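Glucose-1-phosphate uridylyltransferase (Sphingomonas elodea, PDB 2UX8) probably makes UDP-glucose and diphosphate from UTP and alpha-D-glucose 1-phosphate, the sugar phosphate it is bound to here. Local coordinates at residues 141-154 / 254-266. Sequence-based numbering, arbitrary orientation.
Sequences DDFMFGQPGCLKQM and GVTFQGTRYDCGD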
ATOM      1  N   ASP C 141     -19.123 -13.277  -1.036  1.00 33.38           N
ATOM      2  CA  ASP C 141     -19.848 -13.364   0.235  1.00 34.05           C
ATOM      3  C   ASP C 141     -20.749 -14.595   0.258  1.00 34.25           C
ATOM      4  O   ASP C 141     -21.086 -15.108   1.324  1.00 34.16           O
ATOM      5  CB  ASP C 141     -20.708 -12.127   0.470  1.00 28.53           C
ATOM      6  CG  ASP C 141     -20.005 -11.078   1.309  1.00 31.68           C
ATOM      7  OD1 ASP C 141     -18.808 -11.251   1.615  1.00 34.24           O
ATOM      8  OD2 ASP C 141     -20.657 -10.073   1.660  1.00 37.41           O
ATOM      9  N   ASP C 142     -21.160 -15.052  -0.920  1.00 37.92           N
ATOM     10  CA  ASP C 142     -21.989 -16.244  -1.014  1.00 38.14           C
ATOM     11  C   ASP C 142     -21.049 -17.447  -1.101  1.00 37.70           C
ATOM     12  O   ASP C 142     -20.581 -17.834  -2.178  1.00 36.86           O
ATOM     13  CB  ASP C 142     -22.917 -16.160  -2.231  1.00 44.70           C
ATOM     14  CG  ASP C 142     -24.196 -15.398  -1.926  1.00 46.88           C
ATOM     15  OD1 ASP C 142     -24.834 -14.870  -2.857  1.00 49.96           O
ATOM     16  OD2 ASP C 142     -24.570 -15.335  -0.739  1.00 49.04           O
ATOM     17  N   PHE C 143     -20.756 -18.003   0.070  1.00 28.76           N
ATOM     18  CA  PHE C 143     -19.873 -19.146   0.198  1.00 28.91           C
ATOM     19  C   PHE C 143     -20.666 -20.388  -0.232  1.00 29.40           C
ATOM     20  O   PHE C 143     -21.639 -20.787   0.420  1.00 29.43           O
ATOM     21  CB  PHE C 143     -19.403 -19.243   1.654  1.00 31.03           C
ATOM     22  CG  PHE C 143     -18.394 -20.315   1.893  1.00 30.96           C
ATOM     23  CD1 PHE C 143     -17.097 -20.184   1.427  1.00 30.68           C
ATOM     24  CD2 PHE C 143     -18.765 -21.503   2.520  1.00 30.83           C
ATOM     25  CE1 PHE C 143     -16.184 -21.229   1.573  1.00 30.96           C
ATOM     26  CE2 PHE C 143     -17.859 -22.548   2.667  1.00 27.64           C
ATOM     27  CZ  PHE C 143     -16.569 -22.411   2.192  1.00 29.15           C
ATOM     28  N   MET C 144     -20.265 -20.973  -1.354  1.00 31.13           N
ATOM     29  CA  MET C 144     -20.945 -22.143  -1.889  1.00 31.91           C
ATOM     30  C   MET C 144     -20.171 -23.418  -1.574  1.00 32.80           C
ATOM     31  O   MET C 144     -19.158 -23.726  -2.201  1.00 32.31           O
ATOM     32  CB  MET C 144     -21.132 -21.993  -3.402  1.00 36.74           C
ATOM     33  CG  MET C 144     -21.808 -20.692  -3.802  1.00 35.80           C
ATOM     34  SD  MET C 144     -23.442 -20.487  -3.060  1.00 36.79           S
ATOM     35  CE  MET C 144     -24.482 -21.083  -4.406  1.00 35.49           C
ATOM     36  N   PHE C 145     -20.679 -24.167  -0.609  1.00 51.66           N
ATOM     37  CA  PHE C 145     -20.037 -25.396  -0.178  1.00 53.45           C
ATOM     38  C   PHE C 145     -20.619 -26.648  -0.843  1.00 54.44           C
ATOM     39  O   PHE C 145     -21.803 -26.952  -0.685  1.00 54.74           O
ATOM     40  CB  PHE C 145     -20.161 -25.507   1.345  1.00 40.96           C
ATOM     41  CG  PHE C 145     -19.205 -26.471   1.959  1.00 40.63           C
ATOM     42  CD1 PHE C 145     -17.904 -26.570   1.485  1.00 39.86           C
ATOM     43  CD2 PHE C 145     -19.583 -27.242   3.047  1.00 39.89           C
ATOM     44  CE1 PHE C 145     -16.998 -27.418   2.086  1.00 38.59           C
ATOM     45  CE2 PHE C 145     -18.683 -28.097   3.660  1.00 37.25           C
ATOM     46  CZ  PHE C 145     -17.386 -28.186   3.178  1.00 38.92           C
ATOM     47  N   GLY C 146     -19.783 -27.371  -1.582  1.00 45.19           N
ATOM     48  CA  GLY C 146     -20.242 -28.579  -2.242  1.00 46.37           C
ATOM     49  C   GLY C 146     -19.352 -28.992  -3.396  1.00 47.46           C
ATOM     50  O   GLY C 146     -18.490 -28.222  -3.816  1.00 47.82           O
ATOM     51  N   GLN C 147     -19.524 -30.215  -3.891  1.00 48.40           N
ATOM     52  CA  GLN C 147     -18.731 -30.685  -5.024  1.00 49.85           C
ATOM     53  C   GLN C 147     -19.694 -31.224  -6.059  1.00 49.39           C
ATOM     54  O   GLN C 147     -20.568 -32.011  -5.731  1.00 49.98           O
ATOM     55  CB  GLN C 147     -17.767 -31.810  -4.645  1.00 77.65           C
ATOM     56  CG  GLN C 147     -17.504 -32.024  -3.171  1.00 82.35           C
ATOM     57  CD  GLN C 147     -16.295 -32.926  -2.935  1.00 89.13           C
ATOM     58  OE1 GLN C 147     -16.182 -34.008  -3.522  1.00 91.17           O
ATOM     59  NE2 GLN C 147     -15.384 -32.481  -2.074  1.00 90.68           N
ATOM     60  N   PRO C 148     -19.563 -30.786  -7.319  1.00 44.75           N
ATOM     61  CA  PRO C 148     -18.564 -29.816  -7.768  1.00 43.51           C
ATOM     62  C   PRO C 148     -18.934 -28.448  -7.235  1.00 42.29           C
ATOM     63  O   PRO C 148     -19.958 -28.290  -6.578  1.00 42.53           O
ATOM     64  CB  PRO C 148     -18.692 -29.861  -9.289  1.00 42.44           C
ATOM     65  CG  PRO C 148     -19.242 -31.207  -9.560  1.00 42.71           C
ATOM     66  CD  PRO C 148     -20.272 -31.356  -8.472  1.00 43.58           C
ATOM     67  N   GLY C 149     -18.100 -27.459  -7.529  1.00 40.48           N
ATOM     68  CA  GLY C 149     -18.381 -26.112  -7.082  1.00 38.03           C
ATOM     69  C   GLY C 149     -19.569 -25.585  -7.850  1.00 36.68           C
ATOM     70  O   GLY C 149     -19.852 -26.034  -8.957  1.00 37.09           O
ATOM     71  N   CYS C 150     -20.272 -24.633  -7.262  1.00 34.80           N
ATOM     72  CA  CYS C 150     -21.431 -24.044  -7.898  1.00 33.88           C
ATOM     73  C   CYS C 150     -21.217 -23.636  -9.355  1.00 33.62           C
ATOM     74  O   CYS C 150     -22.029 -23.956 -10.221  1.00 33.83           O
ATOM     75  CB  CYS C 150     -21.890 -22.841  -7.094  1.00 26.51           C
ATOM     76  SG  CYS C 150     -23.524 -22.254  -7.536  1.00 27.81           S
ATOM     77  N   LEU C 151     -20.126 -22.944  -9.645  1.00 33.05           N
ATOM     78  CA  LEU C 151     -19.895 -22.511 -11.018  1.00 32.63           C
ATOM     79  C   LEU C 151     -19.737 -23.672 -11.993  1.00 32.55           C
ATOM     80  O   LEU C 151     -20.193 -23.591 -13.138  1.00 32.74           O
ATOM     81  CB  LEU C 151     -18.679 -21.586 -11.078  1.00 26.55           C
ATOM     82  CG  LEU C 151     -18.812 -20.274 -11.864  1.00 24.59           C
ATOM     83  CD1 LEU C 151     -18.187 -20.420 -13.238  1.00 23.48           C
ATOM     84  CD2 LEU C 151     -20.278 -19.848 -11.944  1.00 20.57           C
ATOM     85  N   LYS C 152     -19.095 -24.749 -11.549  1.00 33.07           N
ATOM     86  CA  LYS C 152     -18.916 -25.908 -12.412  1.00 33.59           C
ATOM     87  C   LYS C 152     -20.275 -26.538 -12.712  1.00 33.18           C
ATOM     88  O   LYS C 152     -20.565 -26.865 -13.855  1.00 33.46           O
ATOM     89  CB  LYS C 152     -17.991 -26.942 -11.767  1.00 58.28           C
ATOM     90  CG  LYS C 152     -17.774 -28.177 -12.639  1.00 60.57           C
ATOM     91  CD  LYS C 152     -17.173 -27.785 -13.987  1.00 63.81           C
ATOM     92  CE  LYS C 152     -17.375 -28.852 -15.058  1.00 63.56           C
ATOM     93  NZ  LYS C 152     -16.772 -30.153 -14.693  1.00 65.92           N
ATOM     94  N   GLN C 153     -21.112 -26.699 -11.692  1.00 38.05           N
ATOM     95  CA  GLN C 153     -22.438 -27.265 -11.903  1.00 37.54           C
ATOM     96  C   GLN C 153     -23.187 -26.397 -12.900  1.00 37.97           C
ATOM     97  O   GLN C 153     -23.881 -26.897 -13.784  1.00 38.65           O
ATOM     98  CB  GLN C 153     -23.219 -27.321 -10.592  1.00 35.10           C
ATOM     99  CG  GLN C 153     -22.543 -28.162  -9.528  1.00 34.29           C
ATOM    100  CD  GLN C 153     -23.385 -28.348  -8.282  1.00 30.86           C
ATOM    101  OE1 GLN C 153     -22.886 -28.780  -7.248  1.00 30.66           O
ATOM    102  NE2 GLN C 153     -24.666 -28.029  -8.374  1.00 31.11           N
ATOM    103  N   MET C 154     -23.022 -25.088 -12.768  1.00 27.96           N
ATOM    104  CA  MET C 154     -23.690 -24.142 -13.648  1.00 28.41           C
ATOM    105  C   MET C 154     -23.195 -24.189 -15.077  1.00 28.88           C
ATOM    106  O   MET C 154     -23.994 -24.117 -16.021  1.00 28.38           O
ATOM    107  CB  MET C 154     -23.543 -22.724 -13.110  1.00 36.32           C
ATOM    108  CG  MET C 154     -24.577 -22.384 -12.062  1.00 35.75           C
ATOM    109  SD  MET C 154     -24.419 -20.718 -11.454  1.00 37.34           S
ATOM    110  CE  MET C 154     -25.174 -19.792 -12.747  1.00 35.68           C
ATOM    111  N   GLY C 254     -32.700 -20.804 -14.030  1.00 57.32           N
ATOM    112  CA  GLY C 254     -32.218 -20.713 -12.672  1.00 55.89           C
ATOM    113  C   GLY C 254     -31.642 -22.080 -12.377  1.00 54.80           C
ATOM    114  O   GLY C 254     -32.220 -23.090 -12.769  1.00 54.71           O
ATOM    115  N   VAL C 255     -30.497 -22.118 -11.707  1.00 40.18           N
ATOM    116  CA  VAL C 255     -29.863 -23.379 -11.367  1.00 39.22           C
ATOM    117  C   VAL C 255     -29.848 -23.573  -9.857  1.00 39.00           C
ATOM    118  O   VAL C 255     -29.476 -22.669  -9.114  1.00 38.85           O
ATOM    119  CB  VAL C 255     -28.420 -23.420 -11.881  1.00 54.40           C
ATOM    120  CG1 VAL C 255     -27.819 -24.776 -11.609  1.00 53.27           C
ATOM    121  CG2 VAL C 255     -28.390 -23.104 -13.370  1.00 54.86           C
ATOM    122  N   THR C 256     -30.274 -24.743  -9.396  1.00 44.85           N
ATOM    123  CA  THR C 256     -30.258 -25.008  -7.970  1.00 44.79           C
ATOM    124  C   THR C 256     -28.969 -25.767  -7.673  1.00 43.79           C
ATOM    125  O   THR C 256     -28.621 -26.734  -8.351  1.00 43.52           O
ATOM    126  CB  THR C 256     -31.501 -25.801  -7.521  1.00 44.93           C
ATOM    127  OG1 THR C 256     -31.640 -26.971  -8.326  1.00 48.25           O
ATOM    128  CG2 THR C 256     -32.749 -24.950  -7.669  1.00 45.66           C
ATOM    129  N   PHE C 257     -28.259 -25.287  -6.664  1.00 37.46           N
ATOM    130  CA  PHE C 257     -26.978 -25.836  -6.266  1.00 36.91           C
ATOM    131  C   PHE C 257     -27.035 -27.128  -5.461  1.00 37.43           C
ATOM    132  O   PHE C 257     -27.785 -27.238  -4.496  1.00 37.31           O
ATOM    133  CB  PHE C 257     -26.218 -24.755  -5.486  1.00 30.65           C
ATOM    134  CG  PHE C 257     -24.873 -25.186  -4.994  1.00 28.01           C
ATOM    135  CD1 PHE C 257     -23.947 -25.760  -5.866  1.00 26.96           C
ATOM    136  CD2 PHE C 257     -24.516 -24.984  -3.666  1.00 26.21           C
ATOM    137  CE1 PHE C 257     -22.676 -26.126  -5.419  1.00 26.87           C
ATOM    138  CE2 PHE C 257     -23.257 -25.341  -3.200  1.00 26.37           C
ATOM    139  CZ  PHE C 257     -22.326 -25.914  -4.078  1.00 27.81           C
ATOM    140  N   GLN C 258     -26.222 -28.098  -5.874  1.00 53.32           N
ATOM    141  CA  GLN C 258     -26.130 -29.385  -5.198  1.00 53.97           C
ATOM    142  C   GLN C 258     -25.106 -29.211  -4.085  1.00 53.42           C
ATOM    143  O   GLN C 258     -23.952 -29.640  -4.199  1.00 54.12           O
ATOM    144  CB  GLN C 258     -25.640 -30.442  -6.173  1.00 83.93           C
ATOM    145  CG  GLN C 258     -26.302 -30.345  -7.515  1.00 88.54           C
ATOM    146  CD  GLN C 258     -27.568 -31.146  -7.591  1.00 94.37           C
ATOM    147  OE1 GLN C 258     -27.599 -32.193  -8.229  1.00 94.60           O
ATOM    148  NE2 GLN C 258     -28.624 -30.670  -6.935  1.00 97.45           N
ATOM    149  N   GLY C 259     -25.535 -28.559  -3.014  1.00 35.11           N
ATOM    150  CA  GLY C 259     -24.661 -28.316  -1.884  1.00 33.69           C
ATOM    151  C   GLY C 259     -25.342 -27.269  -1.039  1.00 33.30           C
ATOM    152  O   GLY C 259     -26.500 -26.943  -1.289  1.00 33.09           O
ATOM    153  N   THR C 260     -24.654 -26.747  -0.032  1.00 36.59           N
ATOM    154  CA  THR C 260     -25.264 -25.719   0.790  1.00 36.72           C
ATOM    155  C   THR C 260     -24.518 -24.397   0.678  1.00 36.17           C
ATOM    156  O   THR C 260     -23.289 -24.342   0.521  1.00 35.82           O
ATOM    157  CB  THR C 260     -25.362 -26.147   2.259  1.00 43.43           C
ATOM    158  OG1 THR C 260     -24.101 -26.656   2.691  1.00 47.24           O
ATOM    159  CG2 THR C 260     -26.422 -27.217   2.427  1.00 43.74           C
ATOM    160  N   ARG C 261     -25.287 -23.327   0.742  1.00 34.03           N
ATOM    161  CA  ARG C 261     -24.733 -22.002   0.629  1.00 34.17           C
ATOM    162  C   ARG C 261     -24.769 -21.291   1.964  1.00 33.88           C
ATOM    163  O   ARG C 261     -25.756 -21.352   2.681  1.00 34.70           O
ATOM    164  CB  ARG C 261     -25.524 -21.223  -0.417  1.00 39.93           C
ATOM    165  CG  ARG C 261     -25.294 -19.741  -0.420  1.00 39.80           C
ATOM    166  CD  ARG C 261     -26.620 -19.051  -0.257  1.00 40.97           C
ATOM    167  NE  ARG C 261     -26.520 -17.599  -0.246  1.00 42.61           N
ATOM    168  CZ  ARG C 261     -27.501 -16.798   0.161  1.00 43.55           C
ATOM    169  NH1 ARG C 261     -28.648 -17.319   0.585  1.00 41.22           N
ATOM    170  NH2 ARG C 261     -27.332 -15.482   0.158  1.00 43.85           N
ATOM    171  N   TYR C 262     -23.671 -20.635   2.310  1.00 41.21           N
ATOM    172  CA  TYR C 262     -23.612 -19.903   3.560  1.00 40.53           C
ATOM    173  C   TYR C 262     -23.459 -18.430   3.249  1.00 39.89           C
ATOM    174  O   TYR C 262     -22.581 -18.028   2.492  1.00 40.06           O
ATOM    175  CB  TYR C 262     -22.438 -20.384   4.413  1.00 38.11           C
ATOM    176  CG  TYR C 262     -22.557 -21.823   4.825  1.00 36.84           C
ATOM    177  CD1 TYR C 262     -22.166 -22.844   3.965  1.00 36.69           C
ATOM    178  CD2 TYR C 262     -23.116 -22.171   6.056  1.00 36.53           C
ATOM    179  CE1 TYR C 262     -22.330 -24.187   4.312  1.00 36.12           C
ATOM    180  CE2 TYR C 262     -23.285 -23.511   6.419  1.00 37.92           C
ATOM    181  CZ  TYR C 262     -22.892 -24.514   5.538  1.00 36.86           C
ATOM    182  OH  TYR C 262     -23.070 -25.836   5.870  1.00 36.34           O
ATOM    183  N   ASP C 263     -24.334 -17.629   3.827  1.00 26.98           N
ATOM    184  CA  ASP C 263     -24.293 -16.198   3.612  1.00 27.34           C
ATOM    185  C   ASP C 263     -23.257 -15.557   4.535  1.00 27.50           C
ATOM    186  O   ASP C 263     -23.574 -15.138   5.644  1.00 27.27           O
ATOM    187  CB  ASP C 263     -25.681 -15.597   3.868  1.00 43.14           C
ATOM    188  CG  ASP C 263     -25.772 -14.133   3.467  1.00 44.20           C
ATOM    189  OD1 ASP C 263     -24.794 -13.599   2.895  1.00 43.07           O
ATOM    190  OD2 ASP C 263     -26.832 -13.520   3.716  1.00 45.37           O
ATOM    191  N   CYS C 264     -22.013 -15.498   4.081  1.00 39.01           N
ATOM    192  CA  CYS C 264     -20.966 -14.881   4.875  1.00 39.67           C
ATOM    193  C   CYS C 264     -21.118 -13.371   4.839  1.00 40.26           C
ATOM    194  O   CYS C 264     -20.218 -12.634   5.216  1.00 40.74           O
ATOM    195  CB  CYS C 264     -19.606 -15.306   4.347  1.00 36.70           C
ATOM    196  SG  CYS C 264     -19.363 -17.058   4.643  1.00 36.41           S
ATOM    197  N   GLY C 265     -22.278 -12.927   4.370  1.00 46.88           N
ATOM    198  CA  GLY C 265     -22.571 -11.511   4.305  1.00 47.86           C
ATOM    199  C   GLY C 265     -22.969 -11.051   5.694  1.00 48.76           C
ATOM    200  O   GLY C 265     -22.856  -9.871   6.032  1.00 49.08           O
ATOM    201  N   ASP C 266     -23.449 -11.989   6.507  1.00 40.26           N
ATOM    202  CA  ASP C 266     -23.823 -11.672   7.879  1.00 40.55           C
ATOM    203  C   ASP C 266     -23.026 -12.559   8.845  1.00 39.61           C
ATOM    204  O   ASP C 266     -22.725 -13.712   8.551  1.00 39.56           O
ATOM    205  CB  ASP C 266     -25.332 -11.834   8.083  1.00 62.97           C
ATOM    206  CG  ASP C 266     -25.724 -13.231   8.483  1.00 66.18           C
ATOM    207  OD1 ASP C 266     -25.830 -13.494   9.704  1.00 70.10           O
ATOM    208  OD2 ASP C 266     -25.921 -14.063   7.573  1.00 69.81           O
TER
HETATM  209  O   HOH W   1     -22.265 -31.567  -3.090  1.00 42.27           O
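F143 with Y262 and F145 with T260 each exchange a pair of backbone hydrogen bonds, so strands 142-145 and 260-263 form a two-stranded antiparallel ribbon, axes 4.7 Å apart; C264 N to D141 O (2.9 Å) adds one more bond beyond the strand end. On the face carrying D142, M144 and R261, the arginine lies side-on to the aspartate: NE and NH2 both converge on D142 OD2, with NH2 at 2.9 Å. That oxygen sits in the guanidinium plane, but the two flat groups are turned 75° apart, and both nitrogens arrive from one face of the carboxylate. This double grip leaves D142 OD1 to accept from G214 N and, weakly, from O6 of glucose 1-phosphate, so R261 is a second-shell residue that probably steadies a sugar-binding aspartate. M144, bent at chi2 and chi3, crosses R261 with its sulfur against CB and CG, and brings CE to 4.0 Å from F257 CD2. On the other face, F143 CD2 meets Y262 CD1 at 3.9 Å, the tyrosine atom lying at the edge of the phenylalanine ring, while F145 CB approaches the edge of the Y262 ring.

Past the ribbon, F257 keeps CG anti to its backbone N (chi1 179°), sending the ring under the turn into helix 150-161. C150 CB stands over one ring face, 4.1 Å from the centroid, in a CH-pi contact. One helical turn on, M154 CG packs on V255 CB at 4.0 Å.

Around this, helix 47-57 borders the 141-154 side, its Y50 meeting F143 edge-to-face, and K37 pairs with D141. Strands 164-170 and 215-218 of the large mixed sheet pack against M144, C150 and M154, and strand 252-256 runs parallel to 164-170.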